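Local coordinates for protein sortase B (Streptococcus pyogenes, PDB 3PSQ) that is a class B sortase involved in pilus assembly, probably acting as a cysteine transpeptidase that joins proteins through an acyl-thioester intermediate, at residues A[38-50]-A[102-114]. Residues are numbered along the deposited sequence; the frame is centred on the assembly and turned at random. Where two conformers were deposited one is given.
Sequences AWLTVKGTHIDYP and MFGELPNFRKKSF. With EDO (1,2-ethanediol), chain C.
Glu105 grips the loop of 38-50 through the backbone of His46: His46 N gives its hydrogen to Glu105 OE1 at 2.9 Å, on the syn lone pair, and more weakly to OE2. OE1 also lies over the centre of the His46 imidazole, ring and carboxylate planes 30° apart, so ND1 and NE2 stay close without bonding to it. The carboxylate gets there on a chain extended beyond CG, passing Thr45, whose CB lies 3.4 Å from Glu105 OE1.

A second polar link joins Tyr49 OH to Met102 O at 2.5 Å, in the carbonyl plane and on a lone pair. The same hydroxyl receives the hydrogen of His46 ND1, nearly in the imidazole plane, which helps set the rotation of that ring. In one of its two conformers Met102 folds back at chi3 (71°) and lays CE over one Tyr49 face, 3.9 Å from the ring centroid, a CH-pi contact, with SD farther above in a Met-aromatic contact; Ile47 CA lies over the rim of the opposite face.

Residues 38-50 form the hairpin between antiparallel strands 36-41 and 48-53 of the sortase beta-sheet, and 102-114 is the connection from helix 96-102 to helix 112-117. The hairpin's type II turn, Val42 to Thr45, is braced by Thr45 OG1, which bonds to Val42 O and accepts from Ile47 N in an ST turn.

Apolar contacts fill the inner side. Ile47 CD1 meets Leu106 CD2 at 3.8 Å and Phe103 CD1 at 4.0 Å; Leu40 CD2 reaches the Phe103 ring at its edge, as Val42 CG1 does that of Phe109. Leu40 and Val42 also touch Phe121 of strand 120-125, while Phe109 rests on Ile135 and Cys138. At the turn, Gly44 O sits at the Phe114 ring edge, 3.5 Å from CZ.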
ATOM      1  N   ALA A  38     -11.332   1.824  -3.721  1.00 42.20           N
ATOM      2  CA  ALA A  38     -11.191   0.754  -2.733  1.00 42.08           C
ATOM      3  C   ALA A  38     -11.261   1.272  -1.290  1.00 42.33           C
ATOM      4  O   ALA A  38     -11.182   2.464  -1.046  1.00 42.23           O
ATOM      5  CB  ALA A  38      -9.905  -0.021  -2.943  1.00 41.27           C
ATOM      6  N   TRP A  39     -11.391   0.347  -0.340  1.00 43.16           N
ATOM      7  CA  TRP A  39     -11.290   0.668   1.069  1.00 43.07           C
ATOM      8  C   TRP A  39     -10.214  -0.212   1.627  1.00 43.69           C
ATOM      9  O   TRP A  39     -10.156  -1.407   1.310  1.00 44.60           O
ATOM     10  CB  TRP A  39     -12.622   0.423   1.800  1.00 42.72           C
ATOM     11  CG  TRP A  39     -12.667   1.065   3.177  1.00 41.17           C
ATOM     12  CD1 TRP A  39     -12.135   0.568   4.335  1.00 44.13           C
ATOM     13  CD2 TRP A  39     -13.268   2.323   3.524  1.00 41.95           C
ATOM     14  NE1 TRP A  39     -12.358   1.453   5.377  1.00 43.45           N
ATOM     15  CE2 TRP A  39     -13.063   2.525   4.898  1.00 42.70           C
ATOM     16  CE3 TRP A  39     -13.968   3.298   2.796  1.00 44.01           C
ATOM     17  CZ2 TRP A  39     -13.523   3.661   5.558  1.00 46.47           C
ATOM     18  CZ3 TRP A  39     -14.404   4.427   3.438  1.00 45.58           C
ATOM     19  CH2 TRP A  39     -14.185   4.601   4.808  1.00 47.72           C
ATOM     20  N   LEU A  40      -9.361   0.364   2.469  1.00 43.72           N
ATOM     21  CA  LEU A  40      -8.252  -0.356   3.078  1.00 43.86           C
ATOM     22  C   LEU A  40      -8.364  -0.373   4.607  1.00 44.50           C
ATOM     23  O   LEU A  40      -8.590   0.662   5.237  1.00 45.54           O
ATOM     24  CB  LEU A  40      -6.940   0.301   2.667  1.00 42.63           C
ATOM     25  CG  LEU A  40      -5.662  -0.122   3.370  1.00 42.28           C
ATOM     26  CD1 LEU A  40      -5.188  -1.502   2.904  1.00 37.26           C
ATOM     27  CD2 LEU A  40      -4.536   0.925   3.152  1.00 40.43           C
ATOM     28  N   THR A  41      -8.179  -1.545   5.195  1.00 45.30           N
ATOM     29  CA  THR A  41      -8.224  -1.722   6.634  1.00 46.10           C
ATOM     30  C   THR A  41      -6.999  -2.509   7.072  1.00 46.49           C
ATOM     31  O   THR A  41      -6.660  -3.522   6.474  1.00 46.33           O
ATOM     32  CB  THR A  41      -9.535  -2.409   7.066  1.00 46.28           C
ATOM     33  OG1 THR A  41     -10.644  -1.577   6.684  1.00 48.76           O
ATOM     34  CG2 THR A  41      -9.593  -2.567   8.573  1.00 47.01           C
ATOM     35  N   VAL A  42      -6.276  -2.003   8.066  1.00 47.03           N
ATOM     36  CA  VAL A  42      -5.149  -2.751   8.615  1.00 47.41           C
ATOM     37  C   VAL A  42      -5.380  -2.850  10.115  1.00 49.03           C
ATOM     38  O   VAL A  42      -5.160  -1.893  10.857  1.00 49.15           O
ATOM     39  CB  VAL A  42      -3.769  -2.095   8.354  1.00 47.52           C
ATOM     40  CG1 VAL A  42      -2.621  -2.993   8.911  1.00 45.39           C
ATOM     41  CG2 VAL A  42      -3.574  -1.800   6.872  1.00 45.25           C
ATOM     42  N   LYS A  43      -5.883  -4.008  10.544  1.00 50.49           N
ATOM     43  CA  LYS A  43      -6.069  -4.342  11.968  1.00 50.64           C
ATOM     44  C   LYS A  43      -4.804  -4.117  12.753  1.00 48.58           C
ATOM     45  O   LYS A  43      -3.713  -4.528  12.340  1.00 47.55           O
ATOM     46  CB  LYS A  43      -6.505  -5.826  12.116  1.00 51.75           C
ATOM     47  CG  LYS A  43      -8.022  -6.062  12.246  1.00 57.75           C
ATOM     48  CD  LYS A  43      -8.386  -7.604  12.196  1.00 66.85           C
ATOM     49  CE  LYS A  43      -8.174  -8.359  13.549  1.00 70.12           C
ATOM     50  NZ  LYS A  43      -8.373  -9.886  13.426  1.00 70.47           N
ATOM     51  N   GLY A  44      -4.957  -3.488  13.915  1.00 48.31           N
ATOM     52  CA  GLY A  44      -3.804  -3.201  14.765  1.00 47.55           C
ATOM     53  C   GLY A  44      -3.340  -1.763  14.543  1.00 47.17           C
ATOM     54  O   GLY A  44      -2.378  -1.304  15.165  1.00 47.56           O
ATOM     55  N   THR A  45      -4.032  -1.054  13.658  1.00 45.83           N
ATOM     56  CA  THR A  45      -3.718   0.342  13.389  1.00 44.61           C
ATOM     57  C   THR A  45      -5.044   1.022  13.218  1.00 45.22           C
ATOM     58  O   THR A  45      -6.097   0.353  13.155  1.00 45.02           O
ATOM     59  CB  THR A  45      -2.974   0.528  12.043  1.00 44.39           C
ATOM     60  OG1 THR A  45      -3.878   0.278  10.952  1.00 42.04           O
ATOM     61  CG2 THR A  45      -1.721  -0.356  11.941  1.00 41.41           C
ATOM     62  N   HIS A  46      -4.997   2.345  13.088  1.00 44.54           N
ATOM     63  CA  HIS A  46      -6.175   3.059  12.691  1.00 44.06           C
ATOM     64  C   HIS A  46      -6.236   3.256  11.175  1.00 44.00           C
ATOM     65  O   HIS A  46      -7.029   4.058  10.698  1.00 45.01           O
ATOM     66  CB  HIS A  46      -6.367   4.389  13.486  1.00 43.34           C
ATOM     67  CG  HIS A  46      -5.250   5.378  13.338  1.00 43.15           C
ATOM     68  ND1 HIS A  46      -4.950   5.999  12.139  1.00 43.56           N
ATOM     69  CD2 HIS A  46      -4.407   5.906  14.258  1.00 40.73           C
ATOM     70  CE1 HIS A  46      -3.931   6.820  12.317  1.00 42.75           C
ATOM     71  NE2 HIS A  46      -3.606   6.807  13.602  1.00 43.07           N
ATOM     72  N   ILE A  47      -5.460   2.490  10.413  1.00 43.79           N
ATOM     73  CA  ILE A  47      -5.603   2.531   8.956  1.00 43.30           C
ATOM     74  C   ILE A  47      -6.906   1.878   8.533  1.00 43.91           C
ATOM     75  O   ILE A  47      -7.087   0.686   8.663  1.00 43.67           O
ATOM     76  CB  ILE A  47      -4.406   1.887   8.228  1.00 42.71           C
ATOM     77  CG1 ILE A  47      -3.129   2.614   8.620  1.00 40.88           C
ATOM     78  CG2 ILE A  47      -4.680   1.812   6.732  1.00 40.41           C
ATOM     79  CD1 ILE A  47      -1.865   1.858   8.372  1.00 41.60           C
ATOM     80  N   ASP A  48      -7.825   2.700   8.053  1.00 44.87           N
ATOM     81  CA  ASP A  48      -9.182   2.269   7.779  1.00 45.40           C
ATOM     82  C   ASP A  48      -9.709   3.366   6.862  1.00 44.54           C
ATOM     83  O   ASP A  48     -10.382   4.283   7.302  1.00 44.92           O
ATOM     84  CB  ASP A  48      -9.951   2.216   9.106  1.00 46.38           C
ATOM     85  CG  ASP A  48     -11.360   1.656   8.968  1.00 48.93           C
ATOM     86  OD1 ASP A  48     -11.689   1.007   7.939  1.00 49.46           O
ATOM     87  OD2 ASP A  48     -12.123   1.891   9.930  1.00 52.59           O
ATOM     88  N   TYR A  49      -9.374   3.287   5.584  1.00 43.54           N
ATOM     89  CA  TYR A  49      -9.550   4.459   4.734  1.00 41.97           C
ATOM     90  C   TYR A  49     -10.025   4.128   3.357  1.00 41.53           C
ATOM     91  O   TYR A  49      -9.644   3.088   2.806  1.00 42.05           O
ATOM     92  CB  TYR A  49      -8.226   5.219   4.545  1.00 41.14           C
ATOM     93  CG  TYR A  49      -7.431   5.522   5.780  1.00 39.51           C
ATOM     94  CD1 TYR A  49      -8.019   6.086   6.943  1.00 38.96           C
ATOM     95  CD2 TYR A  49      -6.070   5.284   5.773  1.00 35.74           C
ATOM     96  CE1 TYR A  49      -7.181   6.381   8.065  1.00 35.27           C
ATOM     97  CE2 TYR A  49      -5.281   5.548   6.847  1.00 34.05           C
ATOM     98  CZ  TYR A  49      -5.807   6.097   7.976  1.00 37.60           C
ATOM     99  OH  TYR A  49      -4.865   6.290   9.002  1.00 38.91           O
ATOM    100  N   PRO A  50     -10.782   5.065   2.753  1.00 40.68           N
ATOM    101  CA  PRO A  50     -11.044   4.984   1.328  1.00 40.22           C
ATOM    102  C   PRO A  50      -9.744   5.245   0.549  1.00 40.50           C
ATOM    103  O   PRO A  50      -8.860   5.961   1.043  1.00 41.16           O
ATOM    104  CB  PRO A  50     -12.061   6.107   1.095  1.00 39.13           C
ATOM    105  CG  PRO A  50     -11.699   7.175   2.215  1.00 40.05           C
ATOM    106  CD  PRO A  50     -11.271   6.331   3.372  1.00 40.27           C
ATOM    107  N   MET A 102      -1.795   9.742   7.686  1.00 40.45           N
ATOM    108  CA  MET A 102      -2.601   8.533   7.590  0.50 40.74           C
ATOM    109  C   MET A 102      -1.857   7.214   7.811  1.00 40.65           C
ATOM    110  O   MET A 102      -2.436   6.258   8.338  1.00 41.27           O
ATOM    111  CB  MET A 102      -3.385   8.517   6.276  0.50 40.62           C
ATOM    112  CG  MET A 102      -4.258   9.747   6.099  0.50 41.36           C
ATOM    113  SD  MET A 102      -4.872   9.971   4.409  0.50 40.24           S
ATOM    114  CE  MET A 102      -6.055   8.624   4.323  0.50 43.06           C
ATOM    115  N   PHE A 103      -0.584   7.181   7.433  1.00 40.12           N
ATOM    116  CA  PHE A 103       0.260   5.995   7.520  1.00 39.29           C
ATOM    117  C   PHE A 103       1.328   6.155   8.593  1.00 39.96           C
ATOM    118  O   PHE A 103       2.402   5.585   8.466  1.00 39.69           O
ATOM    119  CB  PHE A 103       0.974   5.735   6.163  1.00 38.63           C
ATOM    120  CG  PHE A 103       0.141   4.946   5.116  1.00 36.29           C
ATOM    121  CD1 PHE A 103      -1.069   4.373   5.424  1.00 35.80           C
ATOM    122  CD2 PHE A 103       0.650   4.733   3.818  1.00 37.17           C
ATOM    123  CE1 PHE A 103      -1.808   3.604   4.444  1.00 35.22           C
ATOM    124  CE2 PHE A 103      -0.079   4.013   2.833  1.00 35.19           C
ATOM    125  CZ  PHE A 103      -1.303   3.437   3.162  1.00 33.49           C
ATOM    126  N   GLY A 104       1.077   6.971   9.618  1.00 40.63           N
ATOM    127  CA  GLY A 104       2.079   7.162  10.665  1.00 41.17           C
ATOM    128  C   GLY A 104       2.372   5.885  11.451  1.00 42.65           C
ATOM    129  O   GLY A 104       3.409   5.783  12.092  1.00 42.45           O
ATOM    130  N   GLU A 105       1.447   4.918  11.454  1.00 43.86           N
ATOM    131  CA  GLU A 105       1.692   3.665  12.197  1.00 45.20           C
ATOM    132  C   GLU A 105       2.491   2.594  11.454  1.00 46.28           C
ATOM    133  O   GLU A 105       2.920   1.607  12.073  1.00 48.05           O
ATOM    134  CB  GLU A 105       0.373   3.050  12.633  1.00 44.92           C
ATOM    135  CG  GLU A 105      -0.399   3.908  13.639  1.00 44.05           C
ATOM    136  CD  GLU A 105      -1.865   3.573  13.649  1.00 44.51           C
ATOM    137  OE1 GLU A 105      -2.550   3.836  12.661  1.00 43.56           O
ATOM    138  OE2 GLU A 105      -2.366   3.041  14.647  1.00 48.75           O
ATOM    139  N   LEU A 106       2.719   2.759  10.145  1.00 46.43           N
ATOM    140  CA  LEU A 106       3.423   1.703   9.377  1.00 46.00           C
ATOM    141  C   LEU A 106       4.747   1.261  10.041  1.00 46.11           C
ATOM    142  O   LEU A 106       5.062   0.072  10.034  1.00 46.22           O
ATOM    143  CB  LEU A 106       3.623   2.073   7.899  1.00 44.62           C
ATOM    144  CG  LEU A 106       2.398   2.056   6.976  1.00 44.22           C
ATOM    145  CD1 LEU A 106       2.788   2.257   5.509  1.00 40.93           C
ATOM    146  CD2 LEU A 106       1.569   0.778   7.155  1.00 42.49           C
ATOM    147  N   PRO A 107       5.519   2.207  10.603  1.00 46.07           N
ATOM    148  CA  PRO A 107       6.785   1.798  11.198  1.00 47.62           C
ATOM    149  C   PRO A 107       6.643   0.857  12.422  1.00 48.06           C
ATOM    150  O   PRO A 107       7.648   0.344  12.909  1.00 47.82           O
ATOM    151  CB  PRO A 107       7.442   3.127  11.618  1.00 46.93           C
ATOM    152  CG  PRO A 107       6.800   4.137  10.799  1.00 46.71           C
ATOM    153  CD  PRO A 107       5.396   3.671  10.521  1.00 46.54           C
ATOM    154  N   ASN A 108       5.432   0.667  12.926  1.00 48.64           N
ATOM    155  CA  ASN A 108       5.244  -0.339  13.987  1.00 50.80           C
ATOM    156  C   ASN A 108       5.612  -1.725  13.477  1.00 51.16           C
ATOM    157  O   ASN A 108       5.981  -2.591  14.250  1.00 51.83           O
ATOM    158  CB  ASN A 108       3.803  -0.343  14.518  1.00 50.69           C
ATOM    159  CG  ASN A 108       3.463   0.946  15.269  1.00 52.05           C
ATOM    160  OD1 ASN A 108       4.357   1.649  15.723  1.00 52.28           O
ATOM    161  ND2 ASN A 108       2.177   1.263  15.375  1.00 51.46           N
ATOM    162  N   PHE A 109       5.512  -1.927  12.165  1.00 51.63           N
ATOM    163  CA  PHE A 109       5.856  -3.211  11.572  1.00 52.14           C
ATOM    164  C   PHE A 109       7.344  -3.533  11.600  1.00 53.32           C
ATOM    165  O   PHE A 109       7.744  -4.640  11.250  1.00 53.12           O
ATOM    166  CB  PHE A 109       5.300  -3.309  10.161  1.00 50.72           C
ATOM    167  CG  PHE A 109       3.818  -3.503  10.124  1.00 49.03           C
ATOM    168  CD1 PHE A 109       3.263  -4.752  10.367  1.00 48.26           C
ATOM    169  CD2 PHE A 109       2.974  -2.445   9.866  1.00 44.90           C
ATOM    170  CE1 PHE A 109       1.867  -4.941  10.340  1.00 47.09           C
ATOM    171  CE2 PHE A 109       1.615  -2.628   9.830  1.00 46.74           C
ATOM    172  CZ  PHE A 109       1.050  -3.885  10.060  1.00 45.89           C
ATOM    173  N   ARG A 110       8.155  -2.558  12.008  1.00 55.28           N
ATOM    174  CA  ARG A 110       9.583  -2.763  12.234  1.00 56.87           C
ATOM    175  C   ARG A 110       9.804  -3.547  13.526  1.00 57.39           C
ATOM    176  O   ARG A 110      10.858  -4.165  13.704  1.00 57.99           O
ATOM    177  CB  ARG A 110      10.326  -1.423  12.324  1.00 56.92           C
ATOM    178  CG  ARG A 110      10.241  -0.542  11.051  1.00 61.23           C
ATOM    179  CD  ARG A 110      10.824   0.885  11.257  1.00 64.18           C
ATOM    180  NE  ARG A 110      12.269   0.781  11.322  1.00 68.96           N
ATOM    181  CZ  ARG A 110      13.080   0.940  10.277  1.00 71.58           C
ATOM    182  NH1 ARG A 110      12.595   1.276   9.086  1.00 73.21           N
ATOM    183  NH2 ARG A 110      14.388   0.775  10.424  1.00 71.54           N
ATOM    184  N   LYS A 111       8.834  -3.492  14.437  1.00 57.87           N
ATOM    185  CA  LYS A 111       8.968  -4.123  15.747  1.00 58.75           C
ATOM    186  C   LYS A 111       8.587  -5.601  15.675  1.00 58.94           C
ATOM    187  O   LYS A 111       7.483  -5.954  15.212  1.00 58.13           O
ATOM    188  CB  LYS A 111       8.090  -3.419  16.789  1.00 58.91           C
ATOM    189  CG  LYS A 111       8.420  -1.950  17.065  1.00 61.63           C
ATOM    190  CD  LYS A 111       7.175  -1.290  17.749  1.00 67.23           C
ATOM    191  CE  LYS A 111       7.393   0.160  18.254  1.00 69.32           C
ATOM    192  NZ  LYS A 111       6.598   0.407  19.545  1.00 69.86           N
ATOM    193  N   LYS A 112       9.495  -6.462  16.143  1.00 59.54           N
ATOM    194  CA  LYS A 112       9.270  -7.925  16.113  1.00 60.99           C
ATOM    195  C   LYS A 112       7.912  -8.340  16.664  1.00 60.02           C
ATOM    196  O   LYS A 112       7.123  -8.975  15.972  1.00 61.27           O
ATOM    197  CB  LYS A 112      10.384  -8.691  16.853  1.00 61.99           C
ATOM    198  CG  LYS A 112      10.321 -10.215  16.643  1.00 66.46           C
ATOM    199  CD  LYS A 112      11.469 -10.934  17.373  1.00 74.00           C
ATOM    200  CE  LYS A 112      11.403 -12.467  17.149  1.00 78.00           C
ATOM    201  NZ  LYS A 112      12.265 -13.263  18.108  1.00 79.48           N
ATOM    202  N   SER A 113       7.631  -7.967  17.906  1.00 59.20           N
ATOM    203  CA  SER A 113       6.373  -8.338  18.537  0.50 58.56           C
ATOM    204  C   SER A 113       5.160  -7.829  17.749  1.00 58.21           C
ATOM    205  O   SER A 113       4.170  -8.564  17.569  1.00 58.87           O
ATOM    206  CB  SER A 113       6.331  -7.835  19.986  0.50 58.71           C
ATOM    207  OG  SER A 113       5.006  -7.859  20.496  0.50 58.69           O
ATOM    208  N   PHE A 114       5.216  -6.578  17.275  1.00 57.11           N
ATOM    209  CA  PHE A 114       4.118  -6.020  16.469  1.00 55.37           C
ATOM    210  C   PHE A 114       3.945  -6.769  15.132  1.00 54.97           C
ATOM    211  O   PHE A 114       2.845  -7.103  14.732  1.00 54.50           O
ATOM    212  CB  PHE A 114       4.317  -4.508  16.224  1.00 54.82           C
ATOM    213  CG  PHE A 114       3.104  -3.826  15.620  1.00 53.17           C
ATOM    214  CD1 PHE A 114       2.173  -3.191  16.433  1.00 49.49           C
ATOM    215  CD2 PHE A 114       2.883  -3.844  14.239  1.00 53.37           C
ATOM    216  CE1 PHE A 114       1.058  -2.586  15.900  1.00 48.92           C
ATOM    217  CE2 PHE A 114       1.753  -3.232  13.688  1.00 52.24           C
ATOM    218  CZ  PHE A 114       0.840  -2.616  14.523  1.00 50.89           C
TER
HETATM  219  C1  EDO C 238      11.926  -5.837  18.647  1.00 88.77           C
HETATM  220  O1  EDO C 238      12.055  -5.418  17.278  1.00 85.97           O
HETATM  221  C2  EDO C 238      10.608  -5.348  19.273  1.00 88.51           C
HETATM  222  O2  EDO C 238       9.689  -6.450  19.390  1.00 88.77           O